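Local coordinates for protein ribonuclease (Nicotiana glutinosa, PDB 1IYB) that probably cleaves RNA as a ribonuclease of the T2 family and binds guanosine-5'-monophosphate in its pocket, at residues Q6-F11 against A105-D110; H96-H101 against H112-K117; E129-A134 against K149-S154. All coordinates share one frame; numbering follows the deposited sequence.

Interaction 1 (Q6-F11 against A105-D110); sequences QDFDFF and AENVFD
Asn107, with its CG between the backbone N and the carbonyl carbon (chi1 65°), meets Gln6, whose CG lies anti to its own carbonyl carbon (chi1 -71°) at the start of an extended chain. Gln6 NE2 donates to Asn107 OD1 at 2.9 Å, in the carbonyl plane and on a lone pair, but the bond is bent (138° at the hydrogen) and the two amides stand nearly perpendicular. The polar pair on the exposed side accompanies aromatic packing further in. Val108 CG2 and Asn107 ND2 approach the edge of the Phe8 ring, the methyl 4.1 Å from Phe8 CZ. Ala105 CB lies 3.9 Å from Phe8 CE2 and also meets the edge of Phe11, 3.6 Å from Phe11 CE2. Phe8 in turn lays CE1 over one face of Phe11, toward its rim. An alanine at Phe8 would probably open a gap beside Val108 CG2 and Ala105 CB, the latter keeping just Phe11 of its two rings, and leave one face of Phe11 less covered. Phe11 CZ reaches Phe109 CE1 at 3.9 Å, and Ala105 O accepts from both Val108 N and Phe109 N, turning the backbone back at 105-109. Asp9 and Phe10 form a classic beta bulge opposite Asn48. Phe11, the second residue of strand 10-16, packs on Leu45 and Pro47 of strand 41-48 and on Val181 of strand 172-182, while Phe109 leans on helix 111-124.

Interaction 2 (H96-H101 against H112-K117); sequences HEWEKH and HGYFKK. With 5GP (guanosine-5'-monophosphate), chain C.
Trp98 turns the edge of its six-membered ring toward the face of Tyr114 in an offset edge-to-face pair, with ring centroids 5.5 Å apart and planes at 75°. The closest approach is Trp98 CZ3 to Tyr114 CB, 3.7 Å, so the indole meets the root of the tyrosine rather than its hydroxyl. Tyr114 keeps CG anti to its backbone N (chi1 177°), while Phe115 has CG beside its own N; its CZ lies 4.0 Å from Trp98 CB. The polar ends of the pair are satisfied outside it: Trp98 NE1 donates to Ser62 O, and Tyr114 OH is hydrogen-bonded to Leu45 O. Packing on one flank of the helix thus coexists with ligand binding on another. His96 NE2 donates to O5' of guanosine-5'-monophosphate at 2.8 Å, and His101 NE2 to O1P at 3.2 Å, both rings meeting the phosphorus edge-on. Lys100 NZ approaches O1P as well, at a distance short for such a bond, and Lys100 CG lies over the centre of one face of the His101 ring, 3.8 Å above it. Glu97 OE2 is held by Trp46 NE1. The sequence of 96-101 matches the second conserved active-site segment of T2 ribonucleases. Helix 91-102 packs against helix 111-124, the axes of segments 96-101 and 112-117 passing 11.4 Å apart at 113°, and against strand 41-48, where His43 and Pro47 touch Glu97 and His101.

Interaction 3 (E129-A134 against K149-S154); sequences EILQGA and KNAIRS
Two helices joined through the short strand 142-144, helix 127-133 and helix 145-156, pack here without a single hydrogen bond between the two segments. Ile130 and Ile152 come within 6.4 Å of each other at their CA atoms. Ile130 has CG2 anti to its backbone N, and this methyl faces the backbone of the second helix, 3.6 Å from Ala151 O and 3.9 Å from Ile152 CA. It also touches a side chain, standing 4.1 Å from Ile152 CG1. One methyl therefore serves the backbone and the side chain of its neighbour together. Leu131 reaches the same partners from the next position along its helix: its CD2 branch lies 4.2 Å from Ala151 CB and equally far from Ile152 CG1, the leucine and isoleucine chains running obliquely across each other. Ile152 CG1 is in this way touched by one methyl from Ile130 and one from Leu131. At the far end, where helix 127-133 gives way to loop, Ala134 CB meets Ala151 CB methyl to methyl at 3.8 Å. Ala151 thus faces both Leu131 and Ala134 through its one methyl. The short segment axes come within 9.1 Å, with their N-to-C directions 112° apart, a steep crossing. Beyond the two segments, Ile130 also rests on Ala155 and Ile156, Leu131 on Ile148 and Ile136, and Ile152 on Pro160. The result is an example of steeply crossed helix-helix packing built on aliphatic side chains, and it joins two helices of the mixed alpha and beta fold of the T2 ribonucleases.

Overall arrangement
From the N terminus, the chain enters strand 10-16 and returns only after helix 91-102 to close interaction 1, spanning 93 residues. Interaction 2 opens before that closure and ends after it, so the two cross: segment 96-101 precedes 105-110, and 112-117 follows. They also touch, Phe109 CB lying 3.5 Å from Tyr114 N. Together they tie the start of strand 10-16, the loop after helix 91-102 and helix 111-124 to the nucleotide pocket. Interaction 3 comes later, in series, and closes a loop of 14 residues, far shorter than that of interaction 1. Its centre lies 27 Å from that of interaction 2, on the opposite side of the chain's centre, where it joins helices 127-133 and 145-156.

Interaction 1 (Q6-F11 against A105-D110)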
loop_
_atom_site.group_PDB
_atom_site.type_symbol
_atom_site.label_atom_id
_atom_site.label_comp_id
_atom_site.label_asym_id
_atom_site.label_seq_id
_atom_site.Cartn_x
_atom_site.Cartn_y
_atom_site.Cartn_z
ATOM N N GLN A 6 0.914 15.143 12.912
ATOM C CA GLN A 6 1.412 14.824 11.579
ATOM C C GLN A 6 1.551 13.318 11.440
ATOM O O GLN A 6 2.020 12.647 12.359
ATOM C CB GLN A 6 2.768 15.488 11.338
ATOM C CG GLN A 6 2.701 16.990 11.181
ATOM C CD GLN A 6 4.014 17.575 10.704
ATOM O OE1 GLN A 6 4.996 17.623 11.447
ATOM N NE2 GLN A 6 4.044 18.012 9.451
ATOM N N ASP A 7 1.152 12.787 10.289
ATOM C CA ASP A 7 1.218 11.350 10.063
ATOM C C ASP A 7 2.508 10.848 9.422
ATOM O O ASP A 7 2.556 9.717 8.945
ATOM C CB ASP A 7 0.029 10.886 9.208
ATOM C CG ASP A 7 -0.019 11.557 7.844
ATOM O OD1 ASP A 7 1.049 11.897 7.296
ATOM O OD2 ASP A 7 -1.132 11.729 7.308
ATOM N N PHE A 8 3.547 11.678 9.410
ATOM C CA PHE A 8 4.825 11.279 8.820
ATOM C C PHE A 8 5.977 12.050 9.457
ATOM O O PHE A 8 5.762 13.068 10.110
ATOM C CB PHE A 8 4.808 11.514 7.300
ATOM C CG PHE A 8 4.923 12.959 6.900
ATOM C CD1 PHE A 8 6.130 13.464 6.420
ATOM C CD2 PHE A 8 3.834 13.820 7.015
ATOM C CE1 PHE A 8 6.251 14.809 6.060
ATOM C CE2 PHE A 8 3.944 15.162 6.659
ATOM C CZ PHE A 8 5.157 15.658 6.180
ATOM N N ASP A 9 7.197 11.563 9.253
ATOM C CA ASP A 9 8.389 12.190 9.823
ATOM C C ASP A 9 9.213 13.035 8.848
ATOM O O ASP A 9 9.636 14.139 9.187
ATOM C CB ASP A 9 9.284 11.110 10.438
ATOM C CG ASP A 9 8.663 10.469 11.667
ATOM O OD1 ASP A 9 8.768 9.229 11.813
ATOM O OD2 ASP A 9 8.078 11.211 12.487
ATOM N N PHE A 10 9.445 12.520 7.644
ATOM C CA PHE A 10 10.244 13.236 6.650
ATOM C C PHE A 10 9.782 12.860 5.244
ATOM O O PHE A 10 8.884 12.035 5.091
ATOM C CB PHE A 10 11.725 12.872 6.826
ATOM C CG PHE A 10 12.040 11.437 6.505
ATOM C CD1 PHE A 10 12.366 11.052 5.205
ATOM C CD2 PHE A 10 11.991 10.460 7.496
ATOM C CE1 PHE A 10 12.637 9.716 4.900
ATOM C CE2 PHE A 10 12.259 9.125 7.201
ATOM C CZ PHE A 10 12.584 8.750 5.900
ATOM N N PHE A 11 10.382 13.468 4.222
ATOM C CA PHE A 11 10.021 13.144 2.840
ATOM C C PHE A 11 11.192 12.546 2.081
ATOM O O PHE A 11 12.348 12.877 2.334
ATOM C CB PHE A 11 9.654 14.374 1.994
ATOM C CG PHE A 11 8.499 15.188 2.492
ATOM C CD1 PHE A 11 8.700 16.224 3.398
ATOM C CD2 PHE A 11 7.227 15.002 1.955
ATOM C CE1 PHE A 11 7.654 17.074 3.756
ATOM C CE2 PHE A 11 6.172 15.843 2.306
ATOM C CZ PHE A 11 6.387 16.883 3.208
ATOM N N ALA A 105 0.568 14.606 3.416
ATOM C CA ALA A 105 1.312 15.771 3.888
ATOM C C ALA A 105 0.452 17.022 3.720
ATOM O O ALA A 105 0.971 18.135 3.663
ATOM C CB ALA A 105 2.616 15.923 3.108
ATOM N N GLU A 106 -0.863 16.818 3.645
ATOM C CA GLU A 106 -1.842 17.896 3.478
ATOM C C GLU A 106 -1.716 19.039 4.475
ATOM O O GLU A 106 -2.073 20.176 4.169
ATOM C CB GLU A 106 -3.264 17.343 3.597
ATOM C CG GLU A 106 -3.801 16.678 2.367
ATOM C CD GLU A 106 -5.215 16.166 2.571
ATOM O OE1 GLU A 106 -5.848 15.781 1.575
ATOM O OE2 GLU A 106 -5.692 16.135 3.728
ATOM N N ASN A 107 -1.239 18.722 5.673
ATOM C CA ASN A 107 -1.090 19.711 6.730
ATOM C C ASN A 107 0.101 20.622 6.479
ATOM O O ASN A 107 0.223 21.679 7.102
ATOM C CB ASN A 107 -0.915 19.007 8.079
ATOM C CG ASN A 107 0.380 18.209 8.161
ATOM O OD1 ASN A 107 1.270 18.533 8.952
ATOM N ND2 ASN A 107 0.492 17.164 7.341
ATOM N N VAL A 108 0.975 20.205 5.568
ATOM C CA VAL A 108 2.170 20.968 5.238
ATOM C C VAL A 108 2.048 21.681 3.893
ATOM O O VAL A 108 2.408 22.852 3.773
ATOM C CB VAL A 108 3.413 20.047 5.211
ATOM C CG1 VAL A 108 4.647 20.841 4.825
ATOM C CG2 VAL A 108 3.608 19.399 6.573
ATOM N N PHE A 109 1.539 20.977 2.886
ATOM C CA PHE A 109 1.379 21.553 1.549
ATOM C C PHE A 109 0.006 21.240 0.964
ATOM O O PHE A 109 -0.491 20.126 1.131
ATOM C CB PHE A 109 2.386 20.956 0.548
ATOM C CG PHE A 109 3.829 21.198 0.876
ATOM C CD1 PHE A 109 4.686 20.124 1.105
ATOM C CD2 PHE A 109 4.355 22.484 0.882
ATOM C CE1 PHE A 109 6.043 20.326 1.329
ATOM C CE2 PHE A 109 5.715 22.697 1.106
ATOM C CZ PHE A 109 6.558 21.614 1.328
ATOM N N ASP A 110 -0.611 22.208 0.287
ATOM C CA ASP A 110 -1.861 21.906 -0.394
ATOM C C ASP A 110 -1.384 21.425 -1.768
ATOM O O ASP A 110 -0.178 21.224 -1.959
ATOM C CB ASP A 110 -2.818 23.119 -0.492
ATOM C CG ASP A 110 -2.208 24.338 -1.169
ATOM O OD1 ASP A 110 -1.175 24.227 -1.856
ATOM O OD2 ASP A 110 -2.804 25.430 -1.015
HETATM O O HOH W 1 -1.968 14.712 5.929
#

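Interaction 2 (H96-H101 against H112-K117)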
loop_
_atom_site.group_PDB
_atom_site.type_symbol
_atom_site.label_atom_id
_atom_site.label_comp_id
_atom_site.label_asym_id
_atom_site.label_seq_id
_atom_site.Cartn_x
_atom_site.Cartn_y
_atom_site.Cartn_z
ATOM N N HIS A 96 -1.988 10.296 -9.336
ATOM C CA HIS A 96 -1.596 9.172 -8.495
ATOM C C HIS A 96 -0.641 9.608 -7.384
ATOM O O HIS A 96 -0.793 9.210 -6.229
ATOM C CB HIS A 96 -0.927 8.089 -9.349
ATOM C CG HIS A 96 -0.296 6.996 -8.546
ATOM N ND1 HIS A 96 -1.031 6.034 -7.889
ATOM C CD2 HIS A 96 1.004 6.733 -8.266
ATOM C CE1 HIS A 96 -0.212 5.225 -7.238
ATOM N NE2 HIS A 96 1.028 5.628 -7.450
ATOM N N GLU A 97 0.348 10.422 -7.730
ATOM C CA GLU A 97 1.303 10.875 -6.733
ATOM C C GLU A 97 0.644 11.752 -5.675
ATOM O O GLU A 97 0.980 11.661 -4.490
ATOM C CB GLU A 97 2.471 11.601 -7.410
ATOM C CG GLU A 97 3.342 10.660 -8.242
ATOM C CD GLU A 97 3.987 9.560 -7.406
ATOM O OE1 GLU A 97 3.954 8.384 -7.833
ATOM O OE2 GLU A 97 4.533 9.874 -6.326
ATOM N N TRP A 98 -0.302 12.595 -6.078
ATOM C CA TRP A 98 -0.972 13.429 -5.091
ATOM C C TRP A 98 -1.855 12.596 -4.168
ATOM O O TRP A 98 -1.791 12.726 -2.945
ATOM C CB TRP A 98 -1.841 14.514 -5.742
ATOM C CG TRP A 98 -2.767 15.130 -4.730
ATOM C CD1 TRP A 98 -4.096 14.855 -4.555
ATOM C CD2 TRP A 98 -2.394 15.995 -3.648
ATOM N NE1 TRP A 98 -4.568 15.484 -3.428
ATOM C CE2 TRP A 98 -3.545 16.191 -2.851
ATOM C CE3 TRP A 98 -1.196 16.619 -3.271
ATOM C CZ2 TRP A 98 -3.535 16.984 -1.697
ATOM C CZ3 TRP A 98 -1.185 17.409 -2.120
ATOM C CH2 TRP A 98 -2.349 17.582 -1.348
ATOM N N GLU A 99 -2.681 11.740 -4.755
ATOM C CA GLU A 99 -3.591 10.932 -3.958
ATOM C C GLU A 99 -2.916 9.914 -3.048
ATOM O O GLU A 99 -3.340 9.721 -1.910
ATOM C CB GLU A 99 -4.617 10.270 -4.881
ATOM C CG GLU A 99 -5.429 11.328 -5.622
ATOM C CD GLU A 99 -6.665 10.790 -6.315
ATOM O OE1 GLU A 99 -7.400 11.615 -6.910
ATOM O OE2 GLU A 99 -6.903 9.563 -6.269
ATOM N N LYS A 100 -1.850 9.280 -3.521
ATOM C CA LYS A 100 -1.156 8.295 -2.694
ATOM C C LYS A 100 -0.189 8.908 -1.685
ATOM O O LYS A 100 -0.103 8.452 -0.542
ATOM C CB LYS A 100 -0.379 7.303 -3.566
ATOM C CG LYS A 100 0.411 6.272 -2.755
ATOM C CD LYS A 100 1.091 5.235 -3.645
ATOM C CE LYS A 100 1.803 4.171 -2.808
ATOM N NZ LYS A 100 2.454 3.111 -3.639
ATOM N N HIS A 101 0.531 9.946 -2.101
ATOM C CA HIS A 101 1.532 10.570 -1.239
ATOM C C HIS A 101 1.233 11.994 -0.754
ATOM O O HIS A 101 1.362 12.294 0.435
ATOM C CB HIS A 101 2.880 10.556 -1.966
ATOM C CG HIS A 101 3.401 9.179 -2.257
ATOM N ND1 HIS A 101 3.854 8.331 -1.269
ATOM C CD2 HIS A 101 3.559 8.512 -3.425
ATOM C CE1 HIS A 101 4.271 7.202 -1.816
ATOM N NE2 HIS A 101 4.103 7.286 -3.124
ATOM N N HIS A 112 -1.103 22.898 -4.812
ATOM C CA HIS A 112 -0.172 23.798 -5.483
ATOM C C HIS A 112 1.191 23.779 -4.790
ATOM O O HIS A 112 2.228 23.728 -5.451
ATOM C CB HIS A 112 -0.705 25.229 -5.498
ATOM C CG HIS A 112 0.168 26.177 -6.261
ATOM N ND1 HIS A 112 0.031 26.392 -7.615
ATOM C CD2 HIS A 112 1.229 26.920 -5.867
ATOM C CE1 HIS A 112 0.972 27.226 -8.023
ATOM N NE2 HIS A 112 1.712 27.561 -6.981
ATOM N N GLY A 113 1.183 23.824 -3.460
ATOM C CA GLY A 113 2.426 23.814 -2.707
ATOM C C GLY A 113 3.220 22.527 -2.847
ATOM O O GLY A 113 4.452 22.548 -2.864
ATOM N N TYR A 114 2.510 21.407 -2.940
ATOM C CA TYR A 114 3.131 20.094 -3.081
ATOM C C TYR A 114 3.875 19.990 -4.412
ATOM O O TYR A 114 5.064 19.666 -4.449
ATOM C CB TYR A 114 2.060 18.999 -3.006
ATOM C CG TYR A 114 2.581 17.593 -3.221
ATOM C CD1 TYR A 114 3.232 16.903 -2.197
ATOM C CD2 TYR A 114 2.435 16.957 -4.457
ATOM C CE1 TYR A 114 3.727 15.610 -2.399
ATOM C CE2 TYR A 114 2.927 15.671 -4.669
ATOM C CZ TYR A 114 3.571 15.004 -3.637
ATOM O OH TYR A 114 4.060 13.735 -3.858
ATOM N N PHE A 115 3.170 20.250 -5.508
ATOM C CA PHE A 115 3.794 20.175 -6.819
ATOM C C PHE A 115 4.877 21.229 -6.993
ATOM O O PHE A 115 5.904 20.961 -7.614
ATOM C CB PHE A 115 2.733 20.272 -7.918
ATOM C CG PHE A 115 1.911 19.022 -8.055
ATOM C CD1 PHE A 115 0.698 18.882 -7.384
ATOM C CD2 PHE A 115 2.393 17.949 -8.798
ATOM C CE1 PHE A 115 -0.022 17.682 -7.451
ATOM C CE2 PHE A 115 1.685 16.750 -8.870
ATOM C CZ PHE A 115 0.476 16.617 -8.195
ATOM N N LYS A 116 4.663 22.420 -6.439
ATOM C CA LYS A 116 5.672 23.470 -6.543
ATOM C C LYS A 116 6.950 23.059 -5.806
ATOM O O LYS A 116 8.057 23.266 -6.307
ATOM C CB LYS A 116 5.144 24.790 -5.967
ATOM C CG LYS A 116 6.213 25.866 -5.791
ATOM C CD LYS A 116 5.634 27.132 -5.176
ATOM C CE LYS A 116 6.726 28.009 -4.566
ATOM N NZ LYS A 116 7.807 28.330 -5.536
ATOM N N LYS A 117 6.806 22.480 -4.618
ATOM C CA LYS A 117 7.977 22.062 -3.861
ATOM C C LYS A 117 8.758 21.007 -4.644
ATOM O O LYS A 117 9.987 21.052 -4.706
ATOM C CB LYS A 117 7.571 21.500 -2.494
ATOM C CG LYS A 117 8.753 21.059 -1.638
ATOM C CD LYS A 117 9.640 22.229 -1.249
ATOM C CE LYS A 117 10.849 21.757 -0.454
ATOM N NZ LYS A 117 11.645 22.901 0.081
HETATM P P 5GP C . 4.606 5.105 -6.115
HETATM O O1P 5GP C . 4.157 4.570 -4.826
HETATM O O2P 5GP C . 4.615 6.621 -6.136
HETATM O O3P 5GP C . 6.017 4.530 -6.485
HETATM O "O5'" 5GP C . 3.660 4.635 -7.366
HETATM C "C5'" 5GP C . 4.033 4.916 -8.765
HETATM C "C4'" 5GP C . 3.019 4.402 -9.815
HETATM O "O4'" 5GP C . 2.846 5.509 -10.809
HETATM C "C3'" 5GP C . 3.381 3.209 -10.697
HETATM O "O3'" 5GP C . 3.091 1.951 -10.108
HETATM C "C2'" 5GP C . 2.569 3.415 -11.981
HETATM O "O2'" 5GP C . 1.244 2.850 -11.886
HETATM C "C1'" 5GP C . 2.553 4.929 -12.124
HETATM N N9 5GP C . 3.369 5.577 -13.198
HETATM C C8 5GP C . 2.960 6.299 -14.298
HETATM N N7 5GP C . 3.925 6.838 -15.012
HETATM C C5 5GP C . 5.076 6.425 -14.311
HETATM C C6 5GP C . 6.452 6.702 -14.606
HETATM O O6 5GP C . 6.912 7.358 -15.534
HETATM N N1 5GP C . 7.324 6.098 -13.647
HETATM C C2 5GP C . 6.886 5.339 -12.564
HETATM N N2 5GP C . 7.882 4.864 -11.787
HETATM N N3 5GP C . 5.595 5.078 -12.284
HETATM C C4 5GP C . 4.745 5.653 -13.203
#

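Interaction 3 (E129-A134 against K149-S154)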
loop_
_atom_site.group_PDB
_atom_site.type_symbol
_atom_site.label_atom_id
_atom_site.label_comp_id
_atom_site.label_asym_id
_atom_site.label_seq_id
_atom_site.Cartn_x
_atom_site.Cartn_y
_atom_site.Cartn_z
ATOM N N GLU A 129 23.477 16.647 -14.201
ATOM C CA GLU A 129 24.609 17.568 -14.194
ATOM C C GLU A 129 25.611 17.268 -13.090
ATOM O O GLU A 129 26.815 17.415 -13.287
ATOM C CB GLU A 129 24.125 19.013 -14.095
ATOM C CG GLU A 129 23.519 19.520 -15.399
ATOM C CD GLU A 129 23.219 21.004 -15.367
ATOM O OE1 GLU A 129 22.372 21.420 -14.555
ATOM O OE2 GLU A 129 23.832 21.757 -16.156
ATOM N N ILE A 130 25.118 16.854 -11.929
ATOM C CA ILE A 130 25.997 16.518 -10.819
ATOM C C ILE A 130 26.846 15.311 -11.203
ATOM O O ILE A 130 28.064 15.312 -11.028
ATOM C CB ILE A 130 25.192 16.165 -9.545
ATOM C CG1 ILE A 130 24.531 17.420 -8.975
ATOM C CG2 ILE A 130 26.106 15.509 -8.513
ATOM C CD1 ILE A 130 23.510 17.125 -7.895
ATOM N N LEU A 131 26.198 14.285 -11.743
ATOM C CA LEU A 131 26.909 13.078 -12.120
ATOM C C LEU A 131 27.878 13.298 -13.271
ATOM O O LEU A 131 29.023 12.851 -13.212
ATOM C CB LEU A 131 25.912 11.959 -12.445
ATOM C CG LEU A 131 25.151 11.478 -11.199
ATOM C CD1 LEU A 131 24.081 10.467 -11.585
ATOM C CD2 LEU A 131 26.132 10.870 -10.202
ATOM N N GLN A 132 27.445 14.001 -14.311
ATOM C CA GLN A 132 28.345 14.228 -15.431
ATOM C C GLN A 132 29.503 15.133 -15.016
ATOM O O GLN A 132 30.591 15.062 -15.593
ATOM C CB GLN A 132 27.572 14.796 -16.629
ATOM C CG GLN A 132 26.577 13.778 -17.200
ATOM C CD GLN A 132 26.074 14.122 -18.592
ATOM O OE1 GLN A 132 25.336 15.087 -18.782
ATOM N NE2 GLN A 132 26.477 13.325 -19.577
ATOM N N GLY A 133 29.280 15.953 -13.993
ATOM C CA GLY A 133 30.330 16.830 -13.509
ATOM C C GLY A 133 31.451 16.028 -12.870
ATOM O O GLY A 133 32.577 16.514 -12.724
ATOM N N ALA A 134 31.141 14.792 -12.490
ATOM C CA ALA A 134 32.116 13.907 -11.866
ATOM C C ALA A 134 32.571 12.802 -12.821
ATOM O O ALA A 134 33.209 11.836 -12.406
ATOM C CB ALA A 134 31.525 13.292 -10.596
ATOM N N LYS A 149 27.108 7.802 -5.157
ATOM C CA LYS A 149 26.680 8.374 -3.884
ATOM C C LYS A 149 27.539 9.568 -3.482
ATOM O O LYS A 149 27.025 10.619 -3.100
ATOM C CB LYS A 149 26.769 7.326 -2.773
ATOM C CG LYS A 149 25.759 6.204 -2.854
ATOM C CD LYS A 149 25.994 5.219 -1.719
ATOM C CE LYS A 149 24.946 4.123 -1.689
ATOM N NZ LYS A 149 25.154 3.219 -0.520
ATOM N N ASN A 150 28.854 9.405 -3.576
ATOM C CA ASN A 150 29.766 10.465 -3.170
ATOM C C ASN A 150 29.798 11.681 -4.084
ATOM O O ASN A 150 30.033 12.796 -3.620
ATOM C CB ASN A 150 31.171 9.889 -2.966
ATOM C CG ASN A 150 31.216 8.876 -1.831
ATOM O OD1 ASN A 150 30.431 8.959 -0.883
ATOM N ND2 ASN A 150 32.139 7.925 -1.914
ATOM N N ALA A 151 29.551 11.480 -5.374
ATOM C CA ALA A 151 29.525 12.600 -6.303
ATOM C C ALA A 151 28.352 13.493 -5.902
ATOM O O ALA A 151 28.456 14.718 -5.892
ATOM C CB ALA A 151 29.340 12.097 -7.729
ATOM N N ILE A 152 27.233 12.863 -5.559
ATOM C CA ILE A 152 26.045 13.602 -5.153
ATOM C C ILE A 152 26.234 14.255 -3.784
ATOM O O ILE A 152 25.865 15.412 -3.587
ATOM C CB ILE A 152 24.814 12.673 -5.142
ATOM C CG1 ILE A 152 24.520 12.218 -6.578
ATOM C CG2 ILE A 152 23.612 13.392 -4.538
ATOM C CD1 ILE A 152 23.551 11.062 -6.667
ATOM N N ARG A 153 26.825 13.522 -2.847
ATOM C CA ARG A 153 27.052 14.065 -1.514
ATOM C C ARG A 153 27.947 15.301 -1.565
ATOM O O ARG A 153 27.684 16.295 -0.892
ATOM C CB ARG A 153 27.682 13.010 -0.605
ATOM C CG ARG A 153 27.862 13.490 0.825
ATOM C CD ARG A 153 28.469 12.412 1.701
ATOM N NE ARG A 153 29.806 12.031 1.257
ATOM C CZ ARG A 153 30.561 11.122 1.865
ATOM N NH1 ARG A 153 30.111 10.499 2.948
ATOM N NH2 ARG A 153 31.767 10.835 1.390
ATOM N N SER A 154 29.008 15.241 -2.364
ATOM C CA SER A 154 29.919 16.374 -2.477
ATOM C C SER A 154 29.221 17.594 -3.070
ATOM O O SER A 154 29.552 18.733 -2.738
ATOM C CB SER A 154 31.121 16.007 -3.353
ATOM O OG SER A 154 31.888 14.977 -2.760
#